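Side-chain contacts in importin subunit beta-1 (Saccharomyces cerevisiae, PDB 5OWU), which functions in nuclear protein import by associating with importin alpha, the subunit that binds the classical nuclear localization signal of cargo proteins: residues E5-L10 with S45-D50; E295-I300 with A359-N364; K646-V651 with I657-F662. All blocks are in the same frame, centred on the assembly; numbering follows the deposited sequence. Where two conformers were deposited one is given.

How the contacts relate
The three contacts sample a single all-helical chain at well-separated points of its HEAT-repeat superhelix. Contact 1 joins HEAT 1 to HEAT 2 near the N-terminus, contact 2 joins HEAT 7 to HEAT 8 in the first half of the chain, and contact 3 lies inside HEAT 15, between helices only a short loop apart. They follow one another along the chain without overlap and none touches another: the centres of contacts 1 and 2 are about 56 Å apart, those of 1 and 3 about 46 Å, and those of 2 and 3 about 44 Å; contacts 2 and 3 lie on opposite sides of the chain's centre. Contacts 1 and 3 are buried and joined by apolar side chains; contact 2 is partly buried and adds a hydrogen bond.

Contact 1 of 3, residues E5-L10 with S45-D50; sequences EFAQLL and SQVLID
Val47 pushes its forked side chain against three residues of helix 3-15, Phe6, Ala7 and Leu10. Its CB points toward that helix, and the two methyls divide the work. CG1, anti to the backbone N (chi1 173°), meets Ala7 CB at 4.0 Å and also Leu10 CD1, where the two side chains reach toward each other tip to tip. CG2, on the other branch, lies 3.9 Å from Ala7 CB and 3.9 Å from Phe6 CD2. It comes to the Phe6 ring at the edge and in the ring plane, the two side chains crossing at about a right angle. Ala7 thus faces both methyls, and its small side chain is consistent with the close approach of the helices, Ala7 CA to Val47 CA 6.0 Å. Leu60 and Ala61 of helix 55-67 pack on Leu10, and Ala61 also touches Val47, while Leu29 and Leu32 of helix 19-35 lie against Phe6. An alanine in place of Val47 would lack both methyls, and would probably open a gap between Phe6 and Leu10 and cost Ala7 most of its cover from helix 37-48. Every touching residue is buried, and no hydrogen bond crosses the contact. Such apolar packing between the first helices of HEAT 1 and HEAT 2 is typical of an alpha-solenoid, whose successive repeats share one continuous hydrophobic core.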
ATOM      1  N   GLU A   5      40.216  22.786   3.134  1.00 47.50           N
ATOM      2  CA  GLU A   5      39.292  23.311   4.135  1.00 51.20           C
ATOM      3  C   GLU A   5      37.906  22.700   3.978  1.00 41.69           C
ATOM      4  O   GLU A   5      37.270  22.322   4.969  1.00 39.54           O
ATOM      5  CB  GLU A   5      39.214  24.833   4.025  1.00 47.38           C
ATOM      6  CG  GLU A   5      40.533  25.544   4.269  1.00 56.08           C
ATOM      7  CD  GLU A   5      40.475  27.012   3.897  1.00 69.81           C
ATOM      8  OE1 GLU A   5      39.536  27.407   3.173  1.00 67.98           O
ATOM      9  OE2 GLU A   5      41.369  27.770   4.325  1.00 80.14           O
ATOM     10  N   PHE A   6      37.415  22.610   2.739  1.00 40.78           N
ATOM     11  CA  PHE A   6      36.116  21.994   2.494  1.00 43.22           C
ATOM     12  C   PHE A   6      36.110  20.552   2.983  1.00 31.87           C
ATOM     13  O   PHE A   6      35.175  20.111   3.670  1.00 37.52           O
ATOM     14  CB  PHE A   6      35.786  22.069   1.000  1.00 37.93           C
ATOM     15  CG  PHE A   6      34.342  21.816   0.681  1.00 35.68           C
ATOM     16  CD1 PHE A   6      33.386  22.772   0.962  1.00 31.23           C
ATOM     17  CD2 PHE A   6      33.941  20.627   0.090  1.00 34.18           C
ATOM     18  CE1 PHE A   6      32.058  22.552   0.672  1.00 32.20           C
ATOM     19  CE2 PHE A   6      32.608  20.403  -0.206  1.00 35.48           C
ATOM     20  CZ  PHE A   6      31.665  21.364   0.088  1.00 36.76           C
ATOM     21  N   ALA A   7      37.168  19.806   2.650  1.00 32.97           N
ATOM     22  CA  ALA A   7      37.270  18.424   3.100  1.00 34.91           C
ATOM     23  C   ALA A   7      37.239  18.347   4.617  1.00 31.30           C
ATOM     24  O   ALA A   7      36.628  17.437   5.187  1.00 32.76           O
ATOM     25  CB  ALA A   7      38.550  17.787   2.559  1.00 42.12           C
ATOM     26  N   GLN A   8      37.887  19.303   5.289  1.00 37.13           N
ATOM     27  CA  GLN A   8      37.874  19.317   6.750  1.00 42.33           C
ATOM     28  C   GLN A   8      36.469  19.570   7.287  1.00 45.05           C
ATOM     29  O   GLN A   8      36.059  18.947   8.273  1.00 38.22           O
ATOM     30  CB  GLN A   8      38.850  20.374   7.272  1.00 41.20           C
ATOM     31  CG  GLN A   8      39.097  20.305   8.776  1.00 51.18           C
ATOM     32  CD  GLN A   8      39.805  19.029   9.185  1.00 56.11           C
ATOM     33  OE1 GLN A   8      40.882  18.714   8.679  1.00 69.19           O
ATOM     34  NE2 GLN A   8      39.195  18.278  10.093  1.00 59.04           N
ATOM     35  N   LEU A   9      35.722  20.491   6.669  1.00 37.68           N
ATOM     36  CA  LEU A   9      34.321  20.680   7.043  1.00 35.18           C
ATOM     37  C   LEU A   9      33.534  19.376   6.940  1.00 37.52           C
ATOM     38  O   LEU A   9      32.859  18.975   7.892  1.00 40.64           O
ATOM     39  CB  LEU A   9      33.671  21.752   6.164  1.00 35.82           C
ATOM     40  CG  LEU A   9      33.920  23.223   6.494  1.00 53.96           C
ATOM     41  CD1 LEU A   9      33.264  24.081   5.412  1.00 49.08           C
ATOM     42  CD2 LEU A   9      33.375  23.585   7.869  1.00 50.53           C
ATOM     43  N   LEU A  10      33.583  18.710   5.779  1.00 38.96           N
ATOM     44  CA  LEU A  10      32.843  17.454   5.616  1.00 41.49           C
ATOM     45  C   LEU A  10      33.235  16.427   6.683  1.00 35.66           C
ATOM     46  O   LEU A  10      32.373  15.852   7.389  1.00 34.81           O
ATOM     47  CB  LEU A  10      33.107  16.895   4.220  1.00 31.56           C
ATOM     48  CG  LEU A  10      32.562  17.714   3.053  1.00 30.76           C
ATOM     49  CD1 LEU A  10      33.444  17.541   1.839  1.00 38.82           C
ATOM     50  CD2 LEU A  10      31.148  17.284   2.740  1.00 31.52           C
ATOM     51  N   SER A  45      33.177  18.020  -5.823  1.00 24.15           N
ATOM     52  CA  SER A  45      33.747  17.122  -6.815  1.00 24.90           C
ATOM     53  C   SER A  45      35.253  16.966  -6.634  1.00 33.05           C
ATOM     54  O   SER A  45      35.794  15.889  -6.908  1.00 26.93           O
ATOM     55  CB  SER A  45      33.412  17.619  -8.222  1.00 23.86           C
ATOM     56  OG  SER A  45      34.368  18.560  -8.687  1.00 24.94           O
ATOM     57  N   GLN A  46      35.946  18.006  -6.149  1.00 30.33           N
ATOM     58  CA  GLN A  46      37.389  17.886  -5.956  0.52 31.77           C
ATOM     59  C   GLN A  46      37.711  17.008  -4.750  1.00 31.87           C
ATOM     60  O   GLN A  46      38.678  16.238  -4.778  1.00 32.66           O
ATOM     61  CB  GLN A  46      38.032  19.267  -5.803  0.52 32.83           C
ATOM     62  CG  GLN A  46      38.153  20.073  -7.106  0.52 38.87           C
ATOM     63  CD  GLN A  46      39.121  19.479  -8.141  0.52 36.33           C
ATOM     64  OE1 GLN A  46      38.922  19.647  -9.348  0.52 38.53           O
ATOM     65  NE2 GLN A  46      40.178  18.807  -7.676  0.52 31.38           N
ATOM     66  N   VAL A  47      36.912  17.094  -3.687  1.00 33.23           N
ATOM     67  CA  VAL A  47      37.154  16.238  -2.530  1.00 30.36           C
ATOM     68  C   VAL A  47      36.863  14.786  -2.881  1.00 31.20           C
ATOM     69  O   VAL A  47      37.587  13.875  -2.460  1.00 30.14           O
ATOM     70  CB  VAL A  47      36.327  16.718  -1.324  1.00 32.29           C
ATOM     71  CG1 VAL A  47      36.427  15.725  -0.160  1.00 37.95           C
ATOM     72  CG2 VAL A  47      36.798  18.101  -0.879  1.00 39.86           C
ATOM     73  N   LEU A  48      35.819  14.544  -3.679  1.00 31.54           N
ATOM     74  CA  LEU A  48      35.532  13.177  -4.113  1.00 26.14           C
ATOM     75  C   LEU A  48      36.787  12.463  -4.610  1.00 29.09           C
ATOM     76  O   LEU A  48      36.989  11.283  -4.316  1.00 29.31           O
ATOM     77  CB  LEU A  48      34.460  13.187  -5.201  1.00 29.23           C
ATOM     78  CG  LEU A  48      34.113  11.851  -5.861  1.00 29.96           C
ATOM     79  CD1 LEU A  48      33.738  10.788  -4.833  1.00 26.28           C
ATOM     80  CD2 LEU A  48      32.985  12.064  -6.847  1.00 24.11           C
ATOM     81  N   ILE A  49      37.650  13.165  -5.348  1.00 27.86           N
ATOM     82  CA  ILE A  49      38.829  12.548  -5.948  1.00 29.89           C
ATOM     83  C   ILE A  49      40.095  12.781  -5.125  1.00 31.37           C
ATOM     84  O   ILE A  49      41.186  12.421  -5.576  1.00 41.34           O
ATOM     85  CB  ILE A  49      39.043  13.037  -7.392  1.00 31.51           C
ATOM     86  CG1 ILE A  49      39.280  14.555  -7.419  1.00 35.52           C
ATOM     87  CG2 ILE A  49      37.853  12.652  -8.271  1.00 33.39           C
ATOM     88  CD1 ILE A  49      39.800  15.072  -8.734  1.00 47.71           C
ATOM     89  N   ASP A  50      39.983  13.379  -3.941  1.00 43.19           N
ATOM     90  CA  ASP A  50      41.161  13.753  -3.152  1.00 42.89           C
ATOM     91  C   ASP A  50      41.574  12.570  -2.282  1.00 37.83           C
ATOM     92  O   ASP A  50      40.951  12.285  -1.257  1.00 44.27           O
ATOM     93  CB  ASP A  50      40.865  14.990  -2.314  1.00 45.00           C
ATOM     94  CG  ASP A  50      42.031  15.387  -1.419  1.00 48.83           C
ATOM     95  OD1 ASP A  50      43.195  15.182  -1.821  1.00 53.73           O
ATOM     96  OD2 ASP A  50      41.778  15.900  -0.310  1.00 44.59           O
TER

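Contact 2 of 3, residues E295-I300 with A359-N364; sequences EEEIDI and AQNCGN
Ile298 of helix 280-306 and Glu297 beside it receive the C-terminal turn of helix 347-362, a junction between HEAT 7 and HEAT 8 in the superhelical stack of repeats. Along 359-364, Gln360 is the first to touch: its CB lies 4.2 Å from Ile298 CD1, while its amide NE2 bonds to Asp398. Asn361 follows and makes the largest share of the contact. Its CG is anti to the backbone N (chi1 -176°), which sends the amide past Ile298 to Glu297. On the way, Asn361 CB rests on Ile298 CG1 at 3.7 Å, and its ND2 passes 3.6 Å from Glu297 CB. Beyond Asn361, Cys362 turns to Ala318, Leu319 and Ile322 of helix 317-332, and Gly363, with positive phi, takes the chain out of the helix. The carboxylate of Glu297 also serves other partners: OE2 accepts from Tyr256 OH and Phe317 N, and OE1 takes a weak bond from Ala318 N. Carboxylate and amide planes are turned 63° apart, yet Glu297 OE1 lies in the amide plane of Asn361 and accepts from ND2 with its anti lone pair, at 3.1 Å and 152°.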
ATOM      1  N   GLU A 295      -1.489 -11.895 -12.101  1.00 26.68           N
ATOM      2  CA  GLU A 295      -1.833 -10.548 -11.650  1.00 32.88           C
ATOM      3  C   GLU A 295      -2.169  -9.646 -12.827  1.00 41.21           C
ATOM      4  O   GLU A 295      -3.120  -8.847 -12.762  1.00 30.06           O
ATOM      5  CB  GLU A 295      -0.680  -9.951 -10.840  1.00 30.05           C
ATOM      6  CG  GLU A 295      -0.404 -10.680  -9.541  1.00 40.23           C
ATOM      7  CD  GLU A 295       0.906 -10.257  -8.906  1.00 49.36           C
ATOM      8  OE1 GLU A 295       1.573  -9.363  -9.465  1.00 51.35           O
ATOM      9  OE2 GLU A 295       1.269 -10.825  -7.854  1.00 55.11           O
ATOM     10  N   GLU A 296      -1.397  -9.757 -13.914  1.00 33.42           N
ATOM     11  CA  GLU A 296      -1.647  -8.899 -15.066  1.00 35.25           C
ATOM     12  C   GLU A 296      -2.964  -9.264 -15.737  1.00 36.12           C
ATOM     13  O   GLU A 296      -3.723  -8.380 -16.150  1.00 35.26           O
ATOM     14  CB  GLU A 296      -0.487  -8.987 -16.065  1.00 33.57           C
ATOM     15  CG  GLU A 296       0.835  -8.399 -15.569  1.00 46.63           C
ATOM     16  CD  GLU A 296       0.709  -6.968 -15.038  1.00 52.06           C
ATOM     17  OE1 GLU A 296      -0.005  -6.145 -15.658  1.00 38.77           O
ATOM     18  OE2 GLU A 296       1.323  -6.674 -13.989  1.00 43.72           O
ATOM     19  N   GLU A 297      -3.266 -10.561 -15.842  1.00 33.04           N
ATOM     20  CA  GLU A 297      -4.508 -10.949 -16.501  1.00 38.18           C
ATOM     21  C   GLU A 297      -5.732 -10.611 -15.649  1.00 27.48           C
ATOM     22  O   GLU A 297      -6.786 -10.240 -16.192  1.00 32.63           O
ATOM     23  CB  GLU A 297      -4.439 -12.434 -16.867  1.00 34.89           C
ATOM     24  CG  GLU A 297      -3.313 -12.674 -17.881  1.00 32.81           C
ATOM     25  CD  GLU A 297      -3.178 -14.106 -18.364  1.00 36.82           C
ATOM     26  OE1 GLU A 297      -3.646 -15.041 -17.686  1.00 33.64           O
ATOM     27  OE2 GLU A 297      -2.584 -14.291 -19.442  1.00 33.88           O
ATOM     28  N   ILE A 298      -5.606 -10.684 -14.323  1.00 28.32           N
ATOM     29  CA  ILE A 298      -6.693 -10.227 -13.458  1.00 36.36           C
ATOM     30  C   ILE A 298      -6.892  -8.725 -13.621  1.00 32.35           C
ATOM     31  O   ILE A 298      -8.028  -8.238 -13.704  1.00 36.09           O
ATOM     32  CB  ILE A 298      -6.414 -10.606 -11.991  1.00 29.41           C
ATOM     33  CG1 ILE A 298      -6.429 -12.125 -11.820  1.00 32.29           C
ATOM     34  CG2 ILE A 298      -7.465  -9.974 -11.050  1.00 37.12           C
ATOM     35  CD1 ILE A 298      -5.788 -12.628 -10.521  1.00 27.66           C
ATOM     36  N   ASP A 299      -5.795  -7.965 -13.683  1.00 34.06           N
ATOM     37  CA  ASP A 299      -5.928  -6.519 -13.852  1.00 46.57           C
ATOM     38  C   ASP A 299      -6.557  -6.175 -15.195  1.00 45.49           C
ATOM     39  O   ASP A 299      -7.353  -5.231 -15.289  1.00 40.41           O
ATOM     40  CB  ASP A 299      -4.570  -5.835 -13.709  1.00 43.98           C
ATOM     41  CG  ASP A 299      -4.065  -5.855 -12.281  1.00 58.63           C
ATOM     42  OD1 ASP A 299      -4.893  -6.061 -11.365  1.00 63.10           O
ATOM     43  OD2 ASP A 299      -2.847  -5.662 -12.075  1.00 61.61           O
ATOM     44  N   ILE A 300      -6.219  -6.932 -16.242  1.00 38.67           N
ATOM     45  CA  ILE A 300      -6.850  -6.725 -17.545  1.00 41.69           C
ATOM     46  C   ILE A 300      -8.348  -6.962 -17.439  1.00 47.92           C
ATOM     47  O   ILE A 300      -9.157  -6.155 -17.912  1.00 46.29           O
ATOM     48  CB  ILE A 300      -6.210  -7.640 -18.608  1.00 38.10           C
ATOM     49  CG1 ILE A 300      -4.763  -7.220 -18.870  1.00 42.24           C
ATOM     50  CG2 ILE A 300      -7.013  -7.613 -19.918  1.00 37.71           C
ATOM     51  CD1 ILE A 300      -3.962  -8.237 -19.683  1.00 44.16           C
ATOM     52  N   ALA A 359      -6.688 -19.447  -9.229  1.00 28.42           N
ATOM     53  CA  ALA A 359      -8.109 -19.698  -9.008  1.00 24.24           C
ATOM     54  C   ALA A 359      -8.940 -18.446  -9.254  1.00 28.16           C
ATOM     55  O   ALA A 359     -10.029 -18.527  -9.834  1.00 28.07           O
ATOM     56  CB  ALA A 359      -8.340 -20.219  -7.591  1.00 32.35           C
ATOM     57  N   GLN A 360      -8.457 -17.283  -8.808  1.00 25.61           N
ATOM     58  CA  GLN A 360      -9.183 -16.038  -9.055  1.00 29.05           C
ATOM     59  C   GLN A 360      -9.232 -15.719 -10.544  1.00 38.29           C
ATOM     60  O   GLN A 360     -10.249 -15.238 -11.054  1.00 37.64           O
ATOM     61  CB  GLN A 360      -8.527 -14.888  -8.282  1.00 33.62           C
ATOM     62  CG  GLN A 360      -8.669 -15.009  -6.778  1.00 32.79           C
ATOM     63  CD  GLN A 360      -7.786 -14.035  -6.021  1.00 35.38           C
ATOM     64  OE1 GLN A 360      -6.630 -13.814  -6.382  1.00 31.66           O
ATOM     65  NE2 GLN A 360      -8.328 -13.450  -4.959  1.00 39.31           N
ATOM     66  N   ASN A 361      -8.141 -15.988 -11.256  1.00 29.43           N
ATOM     67  CA  ASN A 361      -8.046 -15.622 -12.662  1.00 32.64           C
ATOM     68  C   ASN A 361      -8.812 -16.588 -13.557  1.00 34.99           C
ATOM     69  O   ASN A 361      -9.341 -16.178 -14.595  1.00 36.76           O
ATOM     70  CB  ASN A 361      -6.571 -15.577 -13.064  1.00 35.69           C
ATOM     71  CG  ASN A 361      -6.354 -15.113 -14.489  1.00 41.07           C
ATOM     72  OD1 ASN A 361      -7.205 -14.462 -15.087  1.00 40.00           O
ATOM     73  ND2 ASN A 361      -5.189 -15.439 -15.033  1.00 40.04           N
ATOM     74  N   CYS A 362      -8.906 -17.856 -13.160  1.00 26.22           N
ATOM     75  CA  CYS A 362      -9.335 -18.924 -14.055  1.00 32.01           C
ATOM     76  C   CYS A 362     -10.566 -19.681 -13.576  1.00 38.36           C
ATOM     77  O   CYS A 362     -11.039 -20.570 -14.293  1.00 33.35           O
ATOM     78  CB  CYS A 362      -8.185 -19.920 -14.263  1.00 30.80           C
ATOM     79  SG  CYS A 362      -6.688 -19.144 -14.909  1.00 34.91           S
ATOM     80  N   GLY A 363     -11.078 -19.387 -12.387  1.00 34.06           N
ATOM     81  CA  GLY A 363     -12.356 -19.945 -11.975  1.00 37.27           C
ATOM     82  C   GLY A 363     -12.381 -21.463 -12.013  1.00 29.19           C
ATOM     83  O   GLY A 363     -11.450 -22.138 -11.559  1.00 31.76           O
ATOM     84  N   ASN A 364     -13.471 -22.007 -12.566  1.00 29.68           N
ATOM     85  CA  ASN A 364     -13.697 -23.451 -12.559  1.00 31.43           C
ATOM     86  C   ASN A 364     -12.555 -24.240 -13.194  1.00 38.02           C
ATOM     87  O   ASN A 364     -12.408 -25.430 -12.908  1.00 27.77           O
ATOM     88  CB  ASN A 364     -15.005 -23.780 -13.293  1.00 30.94           C
ATOM     89  CG  ASN A 364     -16.234 -23.282 -12.560  1.00 29.74           C
ATOM     90  OD1 ASN A 364     -16.163 -22.890 -11.396  1.00 34.80           O
ATOM     91  ND2 ASN A 364     -17.379 -23.302 -13.243  1.00 29.76           N
TER

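Contact 3 of 3, residues K646-V651 with I657-F662; sequences KALNQV and ITAVGF
Leu648 and Ala659 are brought together by the torsions of the leucine: chi1 of -74° swings CG to the side of the backbone N, opposite the carbonyl carbon, and chi2 of 164° extends CD1 and turns CD2 aside to meet helix 655-669. The bond from CA to CB of Leu648 does not itself aim at that helix; it is the outer part of the side chain that closes the distance. Val660 has its CG2 anti to the carbonyl carbon, and this methyl, not CG1, is the one that meets the leucine.

The Ala659 methyl is the focus of the contact. Leu648 CD2 lies 3.5 Å from Ala659 CB, tighter than usual for two carbons, and Leu648 CG follows at 3.7 Å, so the leucine is pressed onto the methyl by both its branch point and one of its arms. Ala647, one residue earlier in the helix, adds its own methyl, with CB 4.0 Å from Ala659 CB. CD2 of Leu648 also extends beyond Ala659 to the next residue, passing 3.7 Å from the backbone Val660 N and 4.0 Å from Val660 CG2. The short side chain of Ala659 is consistent with the close approach of the backbones, Leu648 CA to Ala659 CA 5.7 Å.

Neighbouring helices add to the burial: Phe619 of helix 615-629 lies against Ala647, Val705 of helix 698-713 against Val660. Near the end of 646-651, Gln650 leaves the helix and is the centre of an inverse gamma turn. No hydrogen bond links the two segments. Two helices joined by a short loop and packed through alanine, leucine and valine side chains form the helical hairpin characteristic of a HEAT repeat, here HEAT 15.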
ATOM      1  N   LYS A 646      -3.532  19.267  25.073  1.00 39.47           N
ATOM      2  CA  LYS A 646      -2.178  18.737  24.929  1.00 41.99           C
ATOM      3  C   LYS A 646      -2.094  17.743  23.775  1.00 54.90           C
ATOM      4  O   LYS A 646      -1.150  17.782  22.975  1.00 54.68           O
ATOM      5  CB  LYS A 646      -1.723  18.084  26.235  1.00 50.60           C
ATOM      6  CG  LYS A 646      -0.316  17.490  26.170  1.00 63.24           C
ATOM      7  CD  LYS A 646       0.216  17.087  27.542  1.00 68.33           C
ATOM      8  CE  LYS A 646       0.477  18.302  28.426  1.00 78.21           C
ATOM      9  NZ  LYS A 646       1.330  17.983  29.608  1.00 82.12           N
ATOM     10  N   ALA A 647      -3.074  16.848  23.668  1.00 46.35           N
ATOM     11  CA  ALA A 647      -3.073  15.876  22.581  1.00 45.28           C
ATOM     12  C   ALA A 647      -3.201  16.563  21.228  1.00 44.38           C
ATOM     13  O   ALA A 647      -2.491  16.218  20.277  1.00 43.09           O
ATOM     14  CB  ALA A 647      -4.209  14.875  22.782  1.00 40.09           C
ATOM     15  N   LEU A 648      -4.109  17.533  21.123  1.00 48.26           N
ATOM     16  CA  LEU A 648      -4.310  18.235  19.860  1.00 48.48           C
ATOM     17  C   LEU A 648      -3.028  18.914  19.402  1.00 46.28           C
ATOM     18  O   LEU A 648      -2.739  18.957  18.201  1.00 45.40           O
ATOM     19  CB  LEU A 648      -5.433  19.263  20.003  1.00 50.80           C
ATOM     20  CG  LEU A 648      -6.865  18.729  20.068  1.00 40.33           C
ATOM     21  CD1 LEU A 648      -7.799  19.805  20.587  1.00 37.50           C
ATOM     22  CD2 LEU A 648      -7.335  18.238  18.704  1.00 37.76           C
ATOM     23  N   ASN A 649      -2.245  19.448  20.343  1.00 50.45           N
ATOM     24  CA  ASN A 649      -1.021  20.146  19.965  1.00 59.18           C
ATOM     25  C   ASN A 649       0.147  19.208  19.685  1.00 57.38           C
ATOM     26  O   ASN A 649       1.138  19.643  19.091  1.00 60.12           O
ATOM     27  CB  ASN A 649      -0.633  21.146  21.053  1.00 56.72           C
ATOM     28  CG  ASN A 649      -1.508  22.377  21.037  1.00 62.38           C
ATOM     29  OD1 ASN A 649      -1.934  22.832  19.975  1.00 55.26           O
ATOM     30  ND2 ASN A 649      -1.794  22.918  22.215  1.00 64.01           N
ATOM     31  N   GLN A 650       0.062  17.939  20.094  1.00 61.37           N
ATOM     32  CA  GLN A 650       1.086  16.948  19.750  1.00 67.54           C
ATOM     33  C   GLN A 650       0.892  16.524  18.294  1.00 58.27           C
ATOM     34  O   GLN A 650       0.513  15.395  17.978  1.00 67.39           O
ATOM     35  CB  GLN A 650       1.022  15.745  20.678  1.00 67.08           C
ATOM     36  CG  GLN A 650       1.573  15.988  22.070  1.00 72.64           C
ATOM     37  CD  GLN A 650       1.432  14.772  22.971  1.00 75.07           C
ATOM     38  OE1 GLN A 650       1.107  14.898  24.154  1.00 71.97           O
ATOM     39  NE2 GLN A 650       1.676  13.588  22.418  1.00 74.54           N
ATOM     40  N   VAL A 651       1.171  17.469  17.394  1.00 54.91           N
ATOM     41  CA  VAL A 651       0.901  17.253  15.977  1.00 63.27           C
ATOM     42  C   VAL A 651       1.777  16.163  15.371  1.00 66.10           C
ATOM     43  O   VAL A 651       1.418  15.599  14.332  1.00 69.28           O
ATOM     44  CB  VAL A 651       1.076  18.564  15.191  1.00 63.73           C
ATOM     45  CG1 VAL A 651       0.001  19.558  15.571  1.00 58.76           C
ATOM     46  CG2 VAL A 651       2.475  19.151  15.407  1.00 67.18           C
ATOM     47  N   ILE A 657      -4.572  13.211  15.826  1.00 36.24           N
ATOM     48  CA  ILE A 657      -5.620  12.766  14.910  1.00 35.21           C
ATOM     49  C   ILE A 657      -6.839  12.306  15.695  1.00 32.15           C
ATOM     50  O   ILE A 657      -7.983  12.672  15.390  1.00 35.94           O
ATOM     51  CB  ILE A 657      -5.103  11.636  14.002  1.00 46.53           C
ATOM     52  CG1 ILE A 657      -3.796  12.031  13.302  1.00 50.12           C
ATOM     53  CG2 ILE A 657      -6.183  11.231  12.989  1.00 41.88           C
ATOM     54  CD1 ILE A 657      -3.956  13.094  12.289  1.00 54.84           C
ATOM     55  N   THR A 658      -6.610  11.474  16.711  1.00 42.19           N
ATOM     56  CA  THR A 658      -7.715  10.935  17.487  1.00 45.80           C
ATOM     57  C   THR A 658      -8.395  12.025  18.302  1.00 31.82           C
ATOM     58  O   THR A 658      -9.616  11.985  18.488  1.00 40.09           O
ATOM     59  CB  THR A 658      -7.208   9.807  18.384  1.00 45.09           C
ATOM     60  OG1 THR A 658      -6.494   8.855  17.581  1.00 45.50           O
ATOM     61  CG2 THR A 658      -8.363   9.105  19.075  1.00 42.65           C
ATOM     62  N   ALA A 659      -7.632  13.013  18.772  1.00 38.54           N
ATOM     63  CA  ALA A 659      -8.235  14.149  19.460  1.00 38.65           C
ATOM     64  C   ALA A 659      -9.127  14.954  18.514  1.00 30.89           C
ATOM     65  O   ALA A 659     -10.223  15.400  18.898  1.00 33.54           O
ATOM     66  CB  ALA A 659      -7.135  15.024  20.071  1.00 29.48           C
ATOM     67  N   VAL A 660      -8.691  15.131  17.262  1.00 35.70           N
ATOM     68  CA  VAL A 660      -9.580  15.710  16.256  1.00 34.75           C
ATOM     69  C   VAL A 660     -10.835  14.862  16.121  1.00 35.07           C
ATOM     70  O   VAL A 660     -11.939  15.386  15.929  1.00 35.75           O
ATOM     71  CB  VAL A 660      -8.864  15.857  14.902  1.00 29.91           C
ATOM     72  CG1 VAL A 660      -9.855  16.295  13.817  1.00 33.09           C
ATOM     73  CG2 VAL A 660      -7.737  16.862  14.997  1.00 25.93           C
ATOM     74  N   GLY A 661     -10.687  13.539  16.207  1.00 33.76           N
ATOM     75  CA  GLY A 661     -11.854  12.672  16.164  1.00 32.69           C
ATOM     76  C   GLY A 661     -12.783  12.880  17.341  1.00 27.77           C
ATOM     77  O   GLY A 661     -14.003  12.710  17.219  1.00 31.93           O
ATOM     78  N   PHE A 662     -12.228  13.239  18.500  1.00 30.14           N
ATOM     79  CA  PHE A 662     -13.067  13.648  19.620  1.00 28.84           C
ATOM     80  C   PHE A 662     -13.881  14.881  19.260  1.00 30.47           C
ATOM     81  O   PHE A 662     -15.093  14.939  19.508  1.00 32.19           O
ATOM     82  CB  PHE A 662     -12.214  13.929  20.854  1.00 28.22           C
ATOM     83  CG  PHE A 662     -13.003  14.441  22.027  1.00 30.32           C
ATOM     84  CD1 PHE A 662     -13.647  13.564  22.880  1.00 33.59           C
ATOM     85  CD2 PHE A 662     -13.109  15.798  22.268  1.00 23.75           C
ATOM     86  CE1 PHE A 662     -14.377  14.031  23.960  1.00 38.61           C
ATOM     87  CE2 PHE A 662     -13.841  16.272  23.344  1.00 34.66           C
ATOM     88  CZ  PHE A 662     -14.476  15.386  24.191  1.00 37.09           C
TER